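Local coordinates for LytB (Plasmodium falciparum, PDB 4N7B), which reduces (E)-4-hydroxy-3-methylbut-2-enyl diphosphate to isopentenyl and dimethylallyl diphosphate at an iron-sulfur cluster, the last step of the MEP pathway to isoprenoid precursors, at residues K376-V380 with F401-I407; L423-T428 with S450-V456. The contacts are given in a common frame with arbitrary orientation. Residue numbers count along the deposited sequence, not the author numbering.

Contact 1. Residues K376-V380 with F401-I407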
ATOM      1  N   LYS A 376     -24.002  17.158  -6.428  1.00 49.53           N
ATOM      2  CA  LYS A 376     -22.614  17.116  -6.827  1.00 50.57           C
ATOM      3  C   LYS A 376     -21.912  15.887  -6.243  1.00 46.59           C
ATOM      4  O   LYS A 376     -22.047  15.573  -5.054  1.00 44.77           O
ATOM      5  CB  LYS A 376     -21.928  18.397  -6.382  1.00 49.46           C
ATOM      6  CG  LYS A 376     -22.617  19.650  -6.894  1.00 56.21           C
ATOM      7  CD  LYS A 376     -21.594  20.659  -7.388  1.00 57.18           C
ATOM      8  CE  LYS A 376     -20.992  20.236  -8.739  1.00 64.01           C
ATOM      9  NZ  LYS A 376     -19.784  21.048  -9.109  1.00 67.59           N
ATOM     10  N   LEU A 377     -21.156  15.195  -7.084  1.00 43.51           N
ATOM     11  CA  LEU A 377     -20.489  13.970  -6.667  1.00 41.98           C
ATOM     12  C   LEU A 377     -19.015  14.059  -6.952  1.00 40.09           C
ATOM     13  O   LEU A 377     -18.596  14.639  -7.946  1.00 39.96           O
ATOM     14  CB  LEU A 377     -21.062  12.757  -7.403  1.00 42.42           C
ATOM     15  CG  LEU A 377     -22.561  12.526  -7.189  1.00 47.67           C
ATOM     16  CD1 LEU A 377     -23.023  11.344  -8.032  1.00 52.11           C
ATOM     17  CD2 LEU A 377     -22.879  12.301  -5.710  1.00 49.26           C
ATOM     18  N   PHE A 378     -18.238  13.446  -6.074  1.00 42.34           N
ATOM     19  CA  PHE A 378     -16.796  13.441  -6.171  1.00 40.37           C
ATOM     20  C   PHE A 378     -16.366  12.027  -5.835  1.00 43.16           C
ATOM     21  O   PHE A 378     -16.848  11.451  -4.855  1.00 42.40           O
ATOM     22  CB  PHE A 378     -16.219  14.408  -5.146  1.00 37.67           C
ATOM     23  CG  PHE A 378     -14.760  14.755  -5.365  1.00 36.30           C
ATOM     24  CD1 PHE A 378     -14.395  15.760  -6.253  1.00 37.62           C
ATOM     25  CD2 PHE A 378     -13.757  14.098  -4.662  1.00 34.03           C
ATOM     26  CE1 PHE A 378     -13.061  16.097  -6.444  1.00 39.58           C
ATOM     27  CE2 PHE A 378     -12.412  14.438  -4.847  1.00 35.32           C
ATOM     28  CZ  PHE A 378     -12.069  15.432  -5.739  1.00 39.40           C
ATOM     29  N   TYR A 379     -15.489  11.448  -6.643  1.00 34.83           N
ATOM     30  CA  TYR A 379     -15.009  10.129  -6.331  1.00 33.93           C
ATOM     31  C   TYR A 379     -13.536  10.135  -6.013  1.00 32.33           C
ATOM     32  O   TYR A 379     -12.780  10.998  -6.430  1.00 31.78           O
ATOM     33  CB  TYR A 379     -15.332   9.121  -7.444  1.00 35.57           C
ATOM     34  CG  TYR A 379     -14.391   9.101  -8.645  1.00 35.68           C
ATOM     35  CD1 TYR A 379     -13.197   8.389  -8.607  1.00 32.13           C
ATOM     36  CD2 TYR A 379     -14.722   9.760  -9.832  1.00 35.51           C
ATOM     37  CE1 TYR A 379     -12.348   8.353  -9.701  1.00 32.92           C
ATOM     38  CE2 TYR A 379     -13.880   9.726 -10.931  1.00 33.37           C
ATOM     39  CZ  TYR A 379     -12.692   9.022 -10.854  1.00 34.40           C
ATOM     40  OH  TYR A 379     -11.834   8.979 -11.933  1.00 44.53           O
ATOM     41  N   VAL A 380     -13.142   9.105  -5.293  1.00 31.74           N
ATOM     42  CA  VAL A 380     -11.823   8.995  -4.750  1.00 31.48           C
ATOM     43  C   VAL A 380     -11.576   7.486  -4.724  1.00 35.99           C
ATOM     44  O   VAL A 380     -12.539   6.717  -4.831  1.00 32.20           O
ATOM     45  CB  VAL A 380     -11.846   9.693  -3.371  1.00 36.15           C
ATOM     46  CG1 VAL A 380     -11.529   8.750  -2.247  1.00 38.85           C
ATOM     47  CG2 VAL A 380     -10.960  10.895  -3.386  1.00 36.59           C
ATOM     48  N   PHE A 401     -22.993   8.748 -13.828  1.00 51.38           N
ATOM     49  CA  PHE A 401     -22.880  10.124 -13.342  1.00 40.32           C
ATOM     50  C   PHE A 401     -21.858  10.935 -14.137  1.00 46.97           C
ATOM     51  O   PHE A 401     -20.720  11.102 -13.700  1.00 46.40           O
ATOM     52  CB  PHE A 401     -22.478  10.125 -11.871  1.00 47.64           C
ATOM     53  CG  PHE A 401     -23.381   9.314 -11.001  1.00 45.44           C
ATOM     54  CD1 PHE A 401     -24.650   9.770 -10.682  1.00 51.38           C
ATOM     55  CD2 PHE A 401     -22.963   8.091 -10.498  1.00 47.07           C
ATOM     56  CE1 PHE A 401     -25.490   9.018  -9.874  1.00 48.78           C
ATOM     57  CE2 PHE A 401     -23.793   7.335  -9.688  1.00 49.83           C
ATOM     58  CZ  PHE A 401     -25.057   7.797  -9.378  1.00 50.77           C
ATOM     59  N   PRO A 402     -22.273  11.467 -15.294  1.00 46.99           N
ATOM     60  CA  PRO A 402     -21.359  12.103 -16.249  1.00 49.28           C
ATOM     61  C   PRO A 402     -20.581  13.295 -15.687  1.00 49.38           C
ATOM     62  O   PRO A 402     -19.500  13.574 -16.194  1.00 47.41           O
ATOM     63  CB  PRO A 402     -22.293  12.561 -17.381  1.00 51.93           C
ATOM     64  CG  PRO A 402     -23.552  11.768 -17.198  1.00 55.03           C
ATOM     65  CD  PRO A 402     -23.673  11.576 -15.725  1.00 52.74           C
ATOM     66  N   HIS A 403     -21.097  13.975 -14.668  1.00 44.98           N
ATOM     67  CA  HIS A 403     -20.472  15.211 -14.213  1.00 52.38           C
ATOM     68  C   HIS A 403     -19.678  14.987 -12.932  1.00 48.72           C
ATOM     69  O   HIS A 403     -19.235  15.932 -12.274  1.00 46.53           O
ATOM     70  CB  HIS A 403     -21.531  16.293 -14.030  1.00 57.64           C
ATOM     71  CG  HIS A 403     -22.186  16.697 -15.313  1.00 63.55           C
ATOM     72  ND1 HIS A 403     -23.550  16.643 -15.503  1.00 66.02           N
ATOM     73  CD2 HIS A 403     -21.659  17.132 -16.483  1.00 64.98           C
ATOM     74  CE1 HIS A 403     -23.838  17.041 -16.728  1.00 66.47           C
ATOM     75  NE2 HIS A 403     -22.708  17.343 -17.344  1.00 68.99           N
ATOM     76  N   ILE A 404     -19.481  13.719 -12.594  1.00 41.81           N
ATOM     77  CA  ILE A 404     -18.788  13.382 -11.374  1.00 41.74           C
ATOM     78  C   ILE A 404     -17.345  13.879 -11.458  1.00 39.32           C
ATOM     79  O   ILE A 404     -16.723  13.831 -12.518  1.00 36.09           O
ATOM     80  CB  ILE A 404     -18.814  11.885 -11.124  1.00 34.65           C
ATOM     81  CG1 ILE A 404     -18.379  11.608  -9.696  1.00 32.56           C
ATOM     82  CG2 ILE A 404     -17.912  11.150 -12.107  1.00 40.75           C
ATOM     83  CD1 ILE A 404     -18.797  10.244  -9.202  1.00 34.23           C
ATOM     84  N   GLU A 405     -16.820  14.347 -10.332  1.00 35.80           N
ATOM     85  CA  GLU A 405     -15.504  14.964 -10.296  1.00 40.35           C
ATOM     86  C   GLU A 405     -14.545  14.117  -9.468  1.00 39.57           C
ATOM     87  O   GLU A 405     -14.969  13.235  -8.730  1.00 31.74           O
ATOM     88  CB  GLU A 405     -15.622  16.373  -9.706  1.00 36.04           C
ATOM     89  CG  GLU A 405     -16.479  17.310 -10.554  1.00 37.98           C
ATOM     90  CD  GLU A 405     -16.866  18.618  -9.844  1.00 47.19           C
ATOM     91  OE1 GLU A 405     -16.103  19.101  -8.986  1.00 42.32           O
ATOM     92  OE2 GLU A 405     -17.947  19.166 -10.150  1.00 55.33           O
ATOM     93  N   THR A 406     -13.250  14.386  -9.577  1.00 37.71           N
ATOM     94  CA  THR A 406     -12.286  13.668  -8.766  1.00 36.64           C
ATOM     95  C   THR A 406     -10.997  14.471  -8.620  1.00 34.53           C
ATOM     96  O   THR A 406     -10.866  15.573  -9.161  1.00 35.10           O
ATOM     97  CB  THR A 406     -11.955  12.291  -9.398  1.00 38.12           C
ATOM     98  OG1 THR A 406     -11.062  11.551  -8.543  1.00 38.51           O
ATOM     99  CG2 THR A 406     -11.315  12.476 -10.782  1.00 31.39           C
ATOM    100  N   ILE A 407     -10.047  13.908  -7.887  1.00 34.61           N
ATOM    101  CA  ILE A 407      -8.705  14.458  -7.812  1.00 33.39           C
ATOM    102  C   ILE A 407      -8.031  14.413  -9.192  1.00 39.01           C
ATOM    103  O   ILE A 407      -7.920  13.338  -9.801  1.00 40.88           O
ATOM    104  CB  ILE A 407      -7.854  13.643  -6.839  1.00 33.42           C
ATOM    105  CG1 ILE A 407      -8.502  13.597  -5.457  1.00 29.40           C
ATOM    106  CG2 ILE A 407      -6.442  14.200  -6.774  1.00 39.79           C
ATOM    107  CD1 ILE A 407      -7.845  12.559  -4.547  1.00 30.84           C
TER
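Leu377, Tyr379 and Glu405 give up the most surface where these two segments meet, and between them they illustrate how a short parallel edge strand is held. The backbone of Glu405 is gripped from both ends: its N donates to Leu377 O (3.0 Å), and its O accepts from Tyr379 N (2.8 Å), so that Phe378 sits opposite it in register. This pairing closes a right-handed beta-alpha-beta crossover, in which helix 387-400 carries the chain from strand 377-381 to strand 405-406 at one edge of the sheet. The side chain of Leu377 fills the start of the pairing, CD1 lying over the Phe401 ring as a CH-pi contact and CB packing 3.7 Å from Ile404 CG1. The Tyr379 ring receives Thr406 CB on one face, while Thr406 OG1 donates to Tyr379 O (2.8 Å), a side-chain bond that prolongs the backbone pairing. On the face of the sheet it shares with Phe378, Glu405 OE2 forms a salt bridge with Lys376 NZ (2.8 Å), and Tyr333 OH hydrogen-bonds to both Glu405 OE1 and Lys376 NZ.

Contact 2. Residues L423-T428 with S450-V456. With SO4 (sulfate ion), chain D.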
ATOM      1  N   LEU A 423       5.772  -4.088 -14.552  1.00 20.78           N
ATOM      2  CA  LEU A 423       5.472  -5.515 -14.649  1.00 29.85           C
ATOM      3  C   LEU A 423       4.633  -5.811 -15.903  1.00 28.91           C
ATOM      4  O   LEU A 423       4.894  -6.778 -16.644  1.00 26.80           O
ATOM      5  CB  LEU A 423       4.717  -5.964 -13.399  1.00 24.89           C
ATOM      6  CG  LEU A 423       4.141  -7.383 -13.447  1.00 20.11           C
ATOM      7  CD1 LEU A 423       5.271  -8.400 -13.628  1.00 19.39           C
ATOM      8  CD2 LEU A 423       3.302  -7.691 -12.193  1.00 19.25           C
ATOM      9  N   ASN A 424       3.627  -4.969 -16.151  1.00 22.97           N
ATOM     10  CA  ASN A 424       2.753  -5.151 -17.311  1.00 26.50           C
ATOM     11  C   ASN A 424       3.521  -5.151 -18.627  1.00 34.84           C
ATOM     12  O   ASN A 424       3.160  -5.879 -19.550  1.00 28.77           O
ATOM     13  CB  ASN A 424       1.688  -4.062 -17.364  1.00 24.41           C
ATOM     14  CG  ASN A 424       0.642  -4.227 -16.288  1.00 27.87           C
ATOM     15  OD1 ASN A 424       0.514  -5.297 -15.711  1.00 24.57           O
ATOM     16  ND2 ASN A 424      -0.120  -3.174 -16.020  1.00 28.67           N
ATOM     17  N   LYS A 425       4.565  -4.324 -18.715  1.00 26.73           N
ATOM     18  CA  LYS A 425       5.360  -4.194 -19.945  1.00 28.23           C
ATOM     19  C   LYS A 425       6.171  -5.434 -20.256  1.00 29.81           C
ATOM     20  O   LYS A 425       6.305  -5.816 -21.413  1.00 34.20           O
ATOM     21  CB  LYS A 425       6.346  -3.037 -19.838  1.00 34.29           C
ATOM     22  CG  LYS A 425       5.955  -1.825 -20.634  1.00 44.45           C
ATOM     23  CD  LYS A 425       6.785  -0.621 -20.207  1.00 65.66           C
ATOM     24  CE  LYS A 425       5.952   0.643 -20.204  1.00 60.35           C
ATOM     25  NZ  LYS A 425       6.761   1.807 -19.751  1.00 58.98           N
ATOM     26  N   ILE A 426       6.714  -6.059 -19.211  1.00 28.45           N
ATOM     27  CA  ILE A 426       7.614  -7.188 -19.389  1.00 25.31           C
ATOM     28  C   ILE A 426       6.936  -8.558 -19.226  1.00 30.42           C
ATOM     29  O   ILE A 426       7.367  -9.510 -19.863  1.00 25.14           O
ATOM     30  CB  ILE A 426       8.848  -7.105 -18.436  1.00 29.55           C
ATOM     31  CG1 ILE A 426       9.880  -8.170 -18.787  1.00 25.95           C
ATOM     32  CG2 ILE A 426       8.428  -7.312 -17.009  1.00 28.75           C
ATOM     33  CD1 ILE A 426      10.361  -8.125 -20.232  1.00 29.70           C
ATOM     34  N   CYS A 427       5.883  -8.674 -18.411  1.00 28.85           N
ATOM     35  CA  CYS A 427       5.362 -10.011 -18.076  1.00 31.80           C
ATOM     36  C   CYS A 427       4.986 -10.836 -19.323  1.00 29.67           C
ATOM     37  O   CYS A 427       5.099 -12.053 -19.307  1.00 30.75           O
ATOM     38  CB  CYS A 427       4.181  -9.943 -17.088  1.00 23.42           C
ATOM     39  SG  CYS A 427       2.707  -9.237 -17.807  1.00 31.10           S
ATOM     40  N   THR A 428       4.588 -10.190 -20.415  1.00 27.36           N
ATOM     41  CA  THR A 428       4.130 -10.933 -21.597  1.00 31.44           C
ATOM     42  C   THR A 428       5.237 -11.543 -22.442  1.00 37.34           C
ATOM     43  O   THR A 428       4.948 -12.207 -23.423  1.00 37.02           O
ATOM     44  CB  THR A 428       3.212 -10.075 -22.504  1.00 36.27           C
ATOM     45  OG1 THR A 428       3.896  -8.882 -22.899  1.00 42.54           O
ATOM     46  CG2 THR A 428       1.955  -9.704 -21.741  1.00 41.57           C
ATOM     47  N   SER A 450      -2.390  -8.271 -12.121  1.00 23.29           N
ATOM     48  CA  SER A 450      -2.054  -7.538 -13.344  1.00 20.19           C
ATOM     49  C   SER A 450      -1.433  -8.472 -14.366  1.00 23.66           C
ATOM     50  O   SER A 450      -1.717  -8.377 -15.552  1.00 23.64           O
ATOM     51  CB  SER A 450      -1.068  -6.393 -13.042  1.00 20.30           C
ATOM     52  OG  SER A 450      -1.649  -5.415 -12.195  1.00 31.87           O
ATOM     53  N   SER A 451      -0.561  -9.367 -13.909  1.00 24.16           N
ATOM     54  CA  SER A 451       0.051 -10.358 -14.801  1.00 19.94           C
ATOM     55  C   SER A 451      -0.965 -11.383 -15.299  1.00 21.05           C
ATOM     56  O   SER A 451      -0.935 -11.792 -16.463  1.00 21.14           O
ATOM     57  CB  SER A 451       1.184 -11.073 -14.062  1.00 22.84           C
ATOM     58  OG  SER A 451       1.743 -12.134 -14.823  1.00 23.20           O
ATOM     59  N   GLN A 452      -1.856 -11.835 -14.417  1.00 22.90           N
ATOM     60  CA  GLN A 452      -2.793 -12.894 -14.798  1.00 21.88           C
ATOM     61  C   GLN A 452      -3.787 -12.453 -15.864  1.00 24.05           C
ATOM     62  O   GLN A 452      -4.064 -13.217 -16.796  1.00 25.99           O
ATOM     63  CB  GLN A 452      -3.558 -13.412 -13.589  1.00 22.07           C
ATOM     64  CG  GLN A 452      -2.701 -14.134 -12.590  1.00 21.77           C
ATOM     65  CD  GLN A 452      -3.459 -14.431 -11.320  1.00 26.97           C
ATOM     66  OE1 GLN A 452      -4.111 -13.553 -10.759  1.00 32.39           O
ATOM     67  NE2 GLN A 452      -3.409 -15.670 -10.875  1.00 25.83           N
ATOM     68  N   ILE A 453      -4.356 -11.256 -15.737  1.00 26.45           N
ATOM     69  CA  ILE A 453      -5.327 -10.811 -16.745  1.00 32.24           C
ATOM     70  C   ILE A 453      -4.610 -10.506 -18.062  1.00 31.10           C
ATOM     71  O   ILE A 453      -5.252 -10.280 -19.093  1.00 32.36           O
ATOM     72  CB  ILE A 453      -6.142  -9.590 -16.289  1.00 27.76           C
ATOM     73  CG1 ILE A 453      -5.228  -8.407 -15.999  1.00 28.93           C
ATOM     74  CG2 ILE A 453      -6.898  -9.912 -15.018  1.00 23.67           C
ATOM     75  CD1 ILE A 453      -6.021  -7.146 -15.721  1.00 30.99           C
ATOM     76  N   ARG A 454      -3.275 -10.528 -18.027  1.00 31.32           N
ATOM     77  CA  ARG A 454      -2.477 -10.435 -19.253  1.00 27.93           C
ATOM     78  C   ARG A 454      -2.007 -11.841 -19.697  1.00 28.20           C
ATOM     79  O   ARG A 454      -1.117 -11.992 -20.536  1.00 33.01           O
ATOM     80  CB  ARG A 454      -1.335  -9.426 -19.071  1.00 25.34           C
ATOM     81  CG  ARG A 454      -1.691  -8.025 -19.578  1.00 25.50           C
ATOM     82  CD  ARG A 454      -0.814  -6.839 -18.927  1.00 26.25           C
ATOM     83  NE  ARG A 454      -1.510  -6.494 -17.706  1.00 46.34           N
ATOM     84  CZ  ARG A 454      -2.238  -5.409 -17.496  1.00 34.87           C
ATOM     85  NH1 ARG A 454      -2.324  -4.438 -18.384  1.00 28.25           N
ATOM     86  NH2 ARG A 454      -2.860  -5.298 -16.338  1.00 33.69           N
ATOM     87  N   ASN A 455      -2.654 -12.864 -19.135  1.00 26.18           N
ATOM     88  CA  ASN A 455      -2.461 -14.256 -19.529  1.00 31.43           C
ATOM     89  C   ASN A 455      -1.107 -14.853 -19.135  1.00 33.48           C
ATOM     90  O   ASN A 455      -0.726 -15.900 -19.634  1.00 33.19           O
ATOM     91  CB  ASN A 455      -2.694 -14.427 -21.026  1.00 29.16           C
ATOM     92  CG  ASN A 455      -4.079 -14.016 -21.438  1.00 32.54           C
ATOM     93  OD1 ASN A 455      -5.032 -14.119 -20.663  1.00 31.85           O
ATOM     94  ND2 ASN A 455      -4.209 -13.542 -22.656  1.00 42.62           N
ATOM     95  N   VAL A 456      -0.386 -14.228 -18.221  1.00 33.75           N
ATOM     96  CA  VAL A 456       0.795 -14.907 -17.706  1.00 28.29           C
ATOM     97  C   VAL A 456       0.638 -15.293 -16.229  1.00 28.02           C
ATOM     98  O   VAL A 456       0.398 -14.455 -15.359  1.00 27.46           O
ATOM     99  CB  VAL A 456       2.120 -14.170 -18.077  1.00 37.20           C
ATOM    100  CG1 VAL A 456       1.826 -12.872 -18.774  1.00 32.55           C
ATOM    101  CG2 VAL A 456       3.059 -14.026 -16.895  1.00 35.43           C
TER
HETATM  102  S   SO4 D 403      -1.167  -3.045 -21.450  0.93107.99           S
HETATM  103  O1  SO4 D 403      -0.663  -2.260 -22.576  0.93111.02           O
HETATM  104  O2  SO4 D 403      -0.251  -4.149 -21.175  0.93100.51           O
HETATM  105  O3  SO4 D 403      -1.272  -2.191 -20.270  0.93100.28           O
HETATM  106  O4  SO4 D 403      -2.485  -3.578 -21.788  0.93114.66           O
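Two helices lying on the same side of a sheet need not be hydrogen-bonded to each other to pack well, and the ends of helices 414-427 and 442-452 make the point: no hydrogen bond passes between the two segments. Van der Waals packing does the work. Cys427 and Val456 both direct their CB toward the opposite segment, bringing Cys427 SG within 3.9 Å of Val456 CG1, while the same methyl lies 3.4 Å from Cys427 O. Nearby, Cys427 CB approaches Ser451 OG at 4.0 Å. The polar contact across the gap is close but poorly directed: Asn424 OD1 lies over the face of the Arg454 guanidinium, 3.1 Å from Arg454 NE, but at an angle too poor for a hydrogen bond.

Within 450-456, Arg454 NE folds back onto Ser450 O (2.9 Å), and Ser451 OG, which also hydrogen-bonds with Thr433 OG1, donates to Val456 O (2.7 Å). Outside the pair, Arg454 NH2 forms a salt bridge with Asp388, whereas NH1 makes a weak bond to O2 of a sulfate probably left from crystallisation.

At the end of helix 442-452, Val456 N bonds to Ser451 O (3.1 Å) and Asn455 N to Gln452 O (2.8 Å), with Asn455 at positive phi as the C-prime residue: a Schellman motif, turning the chain toward strand 458-461 of the parallel alpha/beta sheet.

Read from the N terminus, the two contacts come in series, neither nested nor crossed. Contact 1 closes the first loop, bringing the chain back beside strand 377-381 after helix 387-400 and so adding the last strand to a four-stranded parallel sheet. From strand 405-406 the chain runs past Cys413, a ligand of the iron-sulfur cluster, into helix 414-427. Contact 2 then closes a second loop, through strand 432-436 and helix 442-452, beside a different, five-stranded parallel sheet. The centres of contact 1 and contact 2 are about 30 Å apart, and the nearest atoms of contact 1 and contact 2 about 17 Å apart, so they do not touch. Each thus joins neighbouring elements within its own alpha/beta unit, and the connection between those units passes by the cluster.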